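Local structure of glutathionyl-hydroquinone reductase PcpF (Sphingobium chlorophenolicum, 4FQU) at residues 203-207 / 250-256; 236-241 / 276-282. The protein catalyses the glutathione-dependent reduction of glutathionyl-hydroquinones, chlorinated ones included, to hydroquinones, a reaction that takes part in the degradation of pentachlorophenol. One frame throughout, in Å; residues are numbered along the deposited sequence.

Overall arrangement
Four segments of the all-helical GST C-terminal domain make the two contacts. Followed from the N terminus, the chain passes 203-207 on helix 192-212, then 236-241 on helix 226-245, the loop 250-256, and finally 276-282 at the start of helix 278-287. Interaction 1 closes a loop with 42 residues between its segments, interaction 2 one with 34; because the segments alternate, the two loops cross. Their centres lie about 17 Å apart, and helix 226-245 joins them: Asp239 OD1 is 2.8 Å from Ile253 N, a probable hydrogen bond, and Phe238 CD1 packs 3.2 Å from Ile253 CG1. Helices 192-212, 226-245 and 278-287 are thereby tied together with the 250-256 loop.

Interaction 1: 203-207 / 250-256; sequences FDTLD and LRRIADY
Segment 203-207 is one helical turn, with Asp207 N bonded to Phe203 O at 2.8 Å. Opposite it, 250-256 runs extended through Arg251 and Arg252 (phi/psi -157/-173 and -102/153), makes a 3-10 turn at 253-255 and reaches Tyr256, the N-cap residue of helix 257-268. The CA atoms pair Phe203 with Leu250 (7.3 Å) and Leu206 with Tyr256 (8.3 Å), and 372 Å² is buried.

The apolar part centres on Phe203, an m rotamer pointing toward the loop. Leu250 CB sits over its ring, 3.3 Å from the centroid and 6° off the normal, a CH-pi contact. Leu206, also m, places CB 3.6 Å from Tyr256 CZ and CD1 4.0 Å from Ile253 CD1.

Polar bonds border the apolar patch. Tyr256 OH donates to Asp207 OD1 at 2.8 Å and accepts from Arg251 NE at 3.0 Å, while Arg251 NH2 and Asp207 OD1 form a long salt bridge of 3.5 Å. Within the loop, Arg252 NH2 and Asp255 OD1 make a 2.8 Å salt bridge, and Arg252 N donates to Asp255 OD2 at 2.7 Å.

This is packing within the helical GST C-terminal domain, away from the catalytic site: the loop joining helix 226-245 to helix 257-268 is held against helix 192-212, while Phe203 and Ile253 also touch Phe238 of helix 226-245, and Leu250 and Arg251 pack on Ala303 of the second subunit.

Interaction 2: 236-241 / 276-282; sequences VRFDAI and INLRHAK
Segments 236-241 (on helix 226-245) and 278-282 (opening helix 278-287) cross at a signed angle of -60°, their local axes 10.4 Å apart at closest approach. CA pairs run in the same sense, Val236-Ile276 at 8.3 Å, Arg237-Leu278 at 7.2 Å and Ile241-Lys282 at 6.0 Å. A wider pi-type turn occupies 238-241. Asn277 (chi1 t) is the N-cap of the second helix, its OD1 accepting from His280 N at 2.9 Å.

Side-chain conformations set the fit. Val236 (p) brings CG2 within 4.0 Å of CD1 of Ile276 (mt). Leu278, with chi1 between wells at -114° and chi2 at 36°, sets both methyls against the first helix: CD1 lies 3.7 Å from Val236 O, and CD2 also 4.4 Å from Ala240 CB. Ile241 is mt and extended, so that CD1 reaches Ala281 CB at 3.6 Å and Lys282 N at 3.4 Å. Lys282, off-well at chi1 (-116°) and chi2 (-145°), lays CG 3.7 Å from Ala240 O. The small Ala240 and Ala281 leave room for these longer neighbours.

Arg237 (chi1 m, chi2 and chi3 t) passes beside Ala281, NE to CB 4.2 Å. Its NH1 hydrogen-bonds back to Pro233 O of its own helix, while the guanidinium also reaches Phe51 O, Ala52 O and His57 ND1 in the thioredoxin-like domain. Its side chain lies about 6 Å from those of Cys53 and Tyr184, the nucleophile and proton donor/acceptor inferred by similarity. The interface itself therefore rests on van der Waals contact, of apolar side chains and of side-chain carbons against backbone atoms, without hydrogen bonds between the segments.

Interaction 1: 203-207 / 250-256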
loop_
_atom_site.group_PDB
_atom_site.type_symbol
_atom_site.label_atom_id
_atom_site.label_comp_id
_atom_site.label_asym_id
_atom_site.label_seq_id
_atom_site.Cartn_x
_atom_site.Cartn_y
_atom_site.Cartn_z
ATOM N N PHE A 203 -8.412 7.199 -11.288
ATOM C CA PHE A 203 -7.342 7.764 -12.107
ATOM C C PHE A 203 -7.793 8.489 -13.401
ATOM O O PHE A 203 -7.208 9.485 -13.771
ATOM C CB PHE A 203 -6.212 6.748 -12.313
ATOM C CG PHE A 203 -5.414 6.518 -11.055
ATOM C CD1 PHE A 203 -4.306 7.306 -10.757
ATOM C CD2 PHE A 203 -5.818 5.597 -10.125
ATOM C CE1 PHE A 203 -3.574 7.142 -9.569
ATOM C CE2 PHE A 203 -5.090 5.432 -8.952
ATOM C CZ PHE A 203 -3.961 6.211 -8.683
ATOM N N ASP A 204 -8.841 8.035 -14.076
ATOM C CA ASP A 204 -9.381 8.799 -15.203
ATOM C C ASP A 204 -9.757 10.220 -14.768
ATOM O O ASP A 204 -9.616 11.194 -15.512
ATOM C CB ASP A 204 -10.628 8.113 -15.744
ATOM C CG ASP A 204 -10.319 6.879 -16.573
ATOM O OD1 ASP A 204 -9.201 6.777 -17.134
ATOM O OD2 ASP A 204 -11.224 6.024 -16.676
ATOM N N THR A 205 -10.266 10.322 -13.549
ATOM C CA THR A 205 -10.629 11.607 -13.002
ATOM C C THR A 205 -9.416 12.424 -12.596
ATOM O O THR A 205 -9.418 13.640 -12.736
ATOM C CB THR A 205 -11.614 11.510 -11.831
ATOM O OG1 THR A 205 -12.934 11.283 -12.321
ATOM C CG2 THR A 205 -11.654 12.815 -11.121
ATOM N N LEU A 206 -8.374 11.797 -12.084
ATOM C CA LEU A 206 -7.173 12.585 -11.835
ATOM C C LEU A 206 -6.587 13.059 -13.179
ATOM O O LEU A 206 -6.201 14.222 -13.311
ATOM C CB LEU A 206 -6.127 11.832 -11.001
ATOM C CG LEU A 206 -6.587 11.324 -9.639
ATOM C CD1 LEU A 206 -5.507 10.472 -9.030
ATOM C CD2 LEU A 206 -6.966 12.469 -8.724
ATOM N N ASP A 207 -6.552 12.162 -14.172
ATOM C CA ASP A 207 -5.962 12.441 -15.471
ATOM C C ASP A 207 -6.693 13.641 -16.050
ATOM O O ASP A 207 -6.090 14.505 -16.682
ATOM C CB ASP A 207 -6.061 11.213 -16.404
ATOM C CG ASP A 207 -4.995 10.133 -16.114
ATOM O OD1 ASP A 207 -3.972 10.481 -15.472
ATOM O OD2 ASP A 207 -5.160 8.947 -16.543
ATOM N N LEU A 250 -2.115 3.400 -8.852
ATOM C CA LEU A 250 -1.714 3.495 -10.244
ATOM C C LEU A 250 -0.530 4.475 -10.403
ATOM O O LEU A 250 0.430 4.184 -11.080
ATOM C CB LEU A 250 -2.900 3.870 -11.121
ATOM C CG LEU A 250 -2.622 3.782 -12.618
ATOM C CD1 LEU A 250 -2.439 2.360 -13.085
ATOM C CD2 LEU A 250 -3.777 4.420 -13.289
ATOM N N ARG A 251 -0.608 5.638 -9.765
ATOM C CA ARG A 251 0.554 6.509 -9.551
ATOM C C ARG A 251 0.327 7.435 -8.351
ATOM O O ARG A 251 -0.645 7.299 -7.647
ATOM C CB ARG A 251 0.868 7.313 -10.795
ATOM C CG ARG A 251 -0.172 8.347 -11.178
ATOM C CD ARG A 251 0.087 8.822 -12.612
ATOM N NE ARG A 251 -1.068 8.564 -13.462
ATOM C CZ ARG A 251 -1.148 7.561 -14.327
ATOM N NH1 ARG A 251 -0.103 6.751 -14.459
ATOM N NH2 ARG A 251 -2.256 7.399 -15.074
ATOM N N ARG A 252 1.215 8.376 -8.093
ATOM C CA ARG A 252 1.040 9.210 -6.911
ATOM C C ARG A 252 0.498 10.547 -7.305
ATOM O O ARG A 252 0.714 10.985 -8.405
ATOM C CB ARG A 252 2.373 9.396 -6.215
ATOM C CG ARG A 252 2.976 8.106 -5.851
ATOM C CD ARG A 252 4.400 8.244 -5.436
ATOM N NE ARG A 252 5.149 8.933 -6.457
ATOM C CZ ARG A 252 6.106 9.808 -6.202
ATOM N NH1 ARG A 252 6.415 10.093 -4.947
ATOM N NH2 ARG A 252 6.732 10.387 -7.203
ATOM N N ILE A 253 -0.205 11.205 -6.409
ATOM C CA ILE A 253 -0.539 12.591 -6.673
ATOM C C ILE A 253 0.749 13.362 -6.947
ATOM O O ILE A 253 0.752 14.365 -7.691
ATOM C CB ILE A 253 -1.267 13.268 -5.501
ATOM C CG1 ILE A 253 -2.416 12.400 -5.012
ATOM C CG2 ILE A 253 -1.776 14.641 -5.918
ATOM C CD1 ILE A 253 -3.391 12.132 -6.063
ATOM N N ALA A 254 1.839 12.880 -6.346
ATOM C CA ALA A 254 3.157 13.456 -6.548
ATOM C C ALA A 254 3.571 13.363 -8.004
ATOM O O ALA A 254 4.498 14.008 -8.433
ATOM C CB ALA A 254 4.136 12.744 -5.716
ATOM N N ASP A 255 2.881 12.558 -8.785
ATOM C CA ASP A 255 3.307 12.386 -10.152
ATOM C C ASP A 255 2.484 13.234 -11.076
ATOM O O ASP A 255 2.622 13.138 -12.288
ATOM C CB ASP A 255 3.187 10.932 -10.549
ATOM C CG ASP A 255 4.071 10.034 -9.725
ATOM O OD1 ASP A 255 5.267 10.401 -9.578
ATOM O OD2 ASP A 255 3.577 8.973 -9.250
ATOM N N TYR A 256 1.595 14.037 -10.502
ATOM C CA TYR A 256 0.720 14.938 -11.276
ATOM C C TYR A 256 1.124 16.346 -10.941
ATOM O O TYR A 256 0.683 16.876 -9.921
ATOM C CB TYR A 256 -0.743 14.798 -10.859
ATOM C CG TYR A 256 -1.444 13.597 -11.390
ATOM C CD1 TYR A 256 -1.836 13.525 -12.709
ATOM C CD2 TYR A 256 -1.742 12.537 -10.556
ATOM C CE1 TYR A 256 -2.486 12.422 -13.194
ATOM C CE2 TYR A 256 -2.393 11.425 -11.021
ATOM C CZ TYR A 256 -2.762 11.377 -12.336
ATOM O OH TYR A 256 -3.419 10.268 -12.770
#

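Interaction 2: 236-241 / 276-282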
loop_
_atom_site.group_PDB
_atom_site.type_symbol
_atom_site.label_atom_id
_atom_site.label_comp_id
_atom_site.label_asym_id
_atom_site.label_seq_id
_atom_site.Cartn_x
_atom_site.Cartn_y
_atom_site.Cartn_z
ATOM N N VAL A 236 -4.962 15.477 -0.027
ATOM C CA VAL A 236 -3.954 15.689 0.999
ATOM C C VAL A 236 -3.627 14.380 1.729
ATOM O O VAL A 236 -2.543 14.220 2.305
ATOM C CB VAL A 236 -4.423 16.765 1.966
ATOM C CG1 VAL A 236 -5.391 16.176 2.935
ATOM C CG2 VAL A 236 -3.248 17.414 2.684
ATOM N N ARG A 237 -4.572 13.453 1.671
ATOM C CA ARG A 237 -4.452 12.157 2.309
ATOM C C ARG A 237 -3.987 11.078 1.323
ATOM O O ARG A 237 -3.791 9.880 1.684
ATOM C CB ARG A 237 -5.808 11.728 2.848
ATOM C CG ARG A 237 -6.149 12.308 4.120
ATOM C CD ARG A 237 -7.606 12.412 4.243
ATOM N NE ARG A 237 -7.920 13.023 5.517
ATOM C CZ ARG A 237 -8.090 14.319 5.698
ATOM N NH1 ARG A 237 -8.015 15.171 4.691
ATOM N NH2 ARG A 237 -8.341 14.764 6.904
ATOM N N PHE A 238 -3.813 11.483 0.074
ATOM C CA PHE A 238 -3.722 10.474 -0.980
ATOM C C PHE A 238 -2.486 9.604 -0.948
ATOM O O PHE A 238 -2.577 8.417 -0.684
ATOM C CB PHE A 238 -3.801 11.093 -2.326
ATOM C CG PHE A 238 -4.115 10.130 -3.351
ATOM C CD1 PHE A 238 -3.114 9.423 -3.969
ATOM C CD2 PHE A 238 -5.426 9.885 -3.689
ATOM C CE1 PHE A 238 -3.409 8.507 -4.946
ATOM C CE2 PHE A 238 -5.728 8.990 -4.669
ATOM C CZ PHE A 238 -4.721 8.296 -5.305
ATOM N N ASP A 239 -1.338 10.209 -1.244
ATOM C CA ASP A 239 -0.073 9.507 -1.178
ATOM C C ASP A 239 0.246 8.940 0.194
ATOM O O ASP A 239 0.998 7.985 0.305
ATOM C CB ASP A 239 1.079 10.422 -1.577
ATOM C CG ASP A 239 1.009 10.850 -3.012
ATOM O OD1 ASP A 239 0.094 10.411 -3.727
ATOM O OD2 ASP A 239 1.890 11.631 -3.429
ATOM N N ALA A 240 -0.281 9.535 1.242
ATOM C CA ALA A 240 0.218 9.210 2.567
ATOM C C ALA A 240 -0.669 8.199 3.195
ATOM O O ALA A 240 -0.315 7.615 4.184
ATOM C CB ALA A 240 0.251 10.439 3.414
ATOM N N ILE A 241 -1.845 8.022 2.607
ATOM C CA ILE A 241 -2.794 7.049 3.106
ATOM C C ILE A 241 -3.447 6.219 2.022
ATOM O O ILE A 241 -3.194 5.022 1.937
ATOM C CB ILE A 241 -3.864 7.715 3.870
ATOM C CG1 ILE A 241 -3.243 8.261 5.140
ATOM C CG2 ILE A 241 -4.962 6.724 4.162
ATOM C CD1 ILE A 241 -4.224 8.987 5.956
ATOM N N ILE A 276 -4.812 20.536 8.948
ATOM C CA ILE A 276 -4.250 19.273 8.481
ATOM C C ILE A 276 -3.550 18.544 9.607
ATOM O O ILE A 276 -2.856 19.153 10.365
ATOM C CB ILE A 276 -3.233 19.473 7.359
ATOM C CG1 ILE A 276 -3.866 20.222 6.186
ATOM C CG2 ILE A 276 -2.684 18.133 6.941
ATOM C CD1 ILE A 276 -2.923 20.603 5.111
ATOM N N ASN A 277 -3.734 17.244 9.747
ATOM C CA ASN A 277 -2.932 16.547 10.728
ATOM C C ASN A 277 -2.776 15.135 10.231
ATOM O O ASN A 277 -3.561 14.244 10.530
ATOM C CB ASN A 277 -3.531 16.644 12.141
ATOM C CG ASN A 277 -2.682 15.918 13.192
ATOM O OD1 ASN A 277 -2.113 14.868 12.905
ATOM N ND2 ASN A 277 -2.600 16.477 14.412
ATOM N N LEU A 278 -1.764 14.959 9.412
ATOM C CA LEU A 278 -1.569 13.706 8.723
ATOM C C LEU A 278 -1.169 12.583 9.671
ATOM O O LEU A 278 -1.520 11.451 9.436
ATOM C CB LEU A 278 -0.536 13.899 7.623
ATOM C CG LEU A 278 -0.997 13.754 6.179
ATOM C CD1 LEU A 278 -2.368 14.267 5.979
ATOM C CD2 LEU A 278 -0.013 14.396 5.206
ATOM N N ARG A 279 -0.461 12.879 10.751
ATOM C CA ARG A 279 -0.143 11.846 11.729
ATOM C C ARG A 279 -1.451 11.209 12.141
ATOM O O ARG A 279 -1.626 9.994 12.057
ATOM C CB ARG A 279 0.555 12.440 12.944
ATOM C CG ARG A 279 1.222 11.443 13.819
ATOM C CD ARG A 279 1.976 12.029 15.026
ATOM N NE ARG A 279 2.875 13.126 14.680
ATOM C CZ ARG A 279 3.497 13.921 15.551
ATOM N NH1 ARG A 279 3.340 13.757 16.850
ATOM N NH2 ARG A 279 4.277 14.895 15.106
ATOM N N HIS A 280 -2.387 12.041 12.568
ATOM C CA HIS A 280 -3.681 11.579 13.010
ATOM C C HIS A 280 -4.435 10.803 11.954
ATOM O O HIS A 280 -4.886 9.706 12.209
ATOM C CB HIS A 280 -4.493 12.780 13.412
ATOM C CG HIS A 280 -5.760 12.466 14.151
ATOM N ND1 HIS A 280 -5.879 12.612 15.523
ATOM C CD2 HIS A 280 -6.979 12.073 13.699
ATOM C CE1 HIS A 280 -7.117 12.308 15.877
ATOM N NE2 HIS A 280 -7.802 11.982 14.793
ATOM N N ALA A 281 -4.592 11.350 10.762
ATOM C CA ALA A 281 -5.284 10.583 9.724
ATOM C C ALA A 281 -4.625 9.217 9.493
ATOM O O ALA A 281 -5.262 8.166 9.606
ATOM C CB ALA A 281 -5.355 11.361 8.435
ATOM N N LYS A 282 -3.336 9.247 9.189
ATOM C CA LYS A 282 -2.547 8.033 9.014
ATOM C C LYS A 282 -2.941 7.023 10.124
ATOM O O LYS A 282 -3.336 5.895 9.840
ATOM C CB LYS A 282 -1.047 8.360 9.049
ATOM C CG LYS A 282 -0.192 8.139 7.817
ATOM C CD LYS A 282 1.215 7.680 8.247
ATOM C CE LYS A 282 2.261 7.755 7.148
ATOM N NZ LYS A 282 2.660 9.142 6.629
#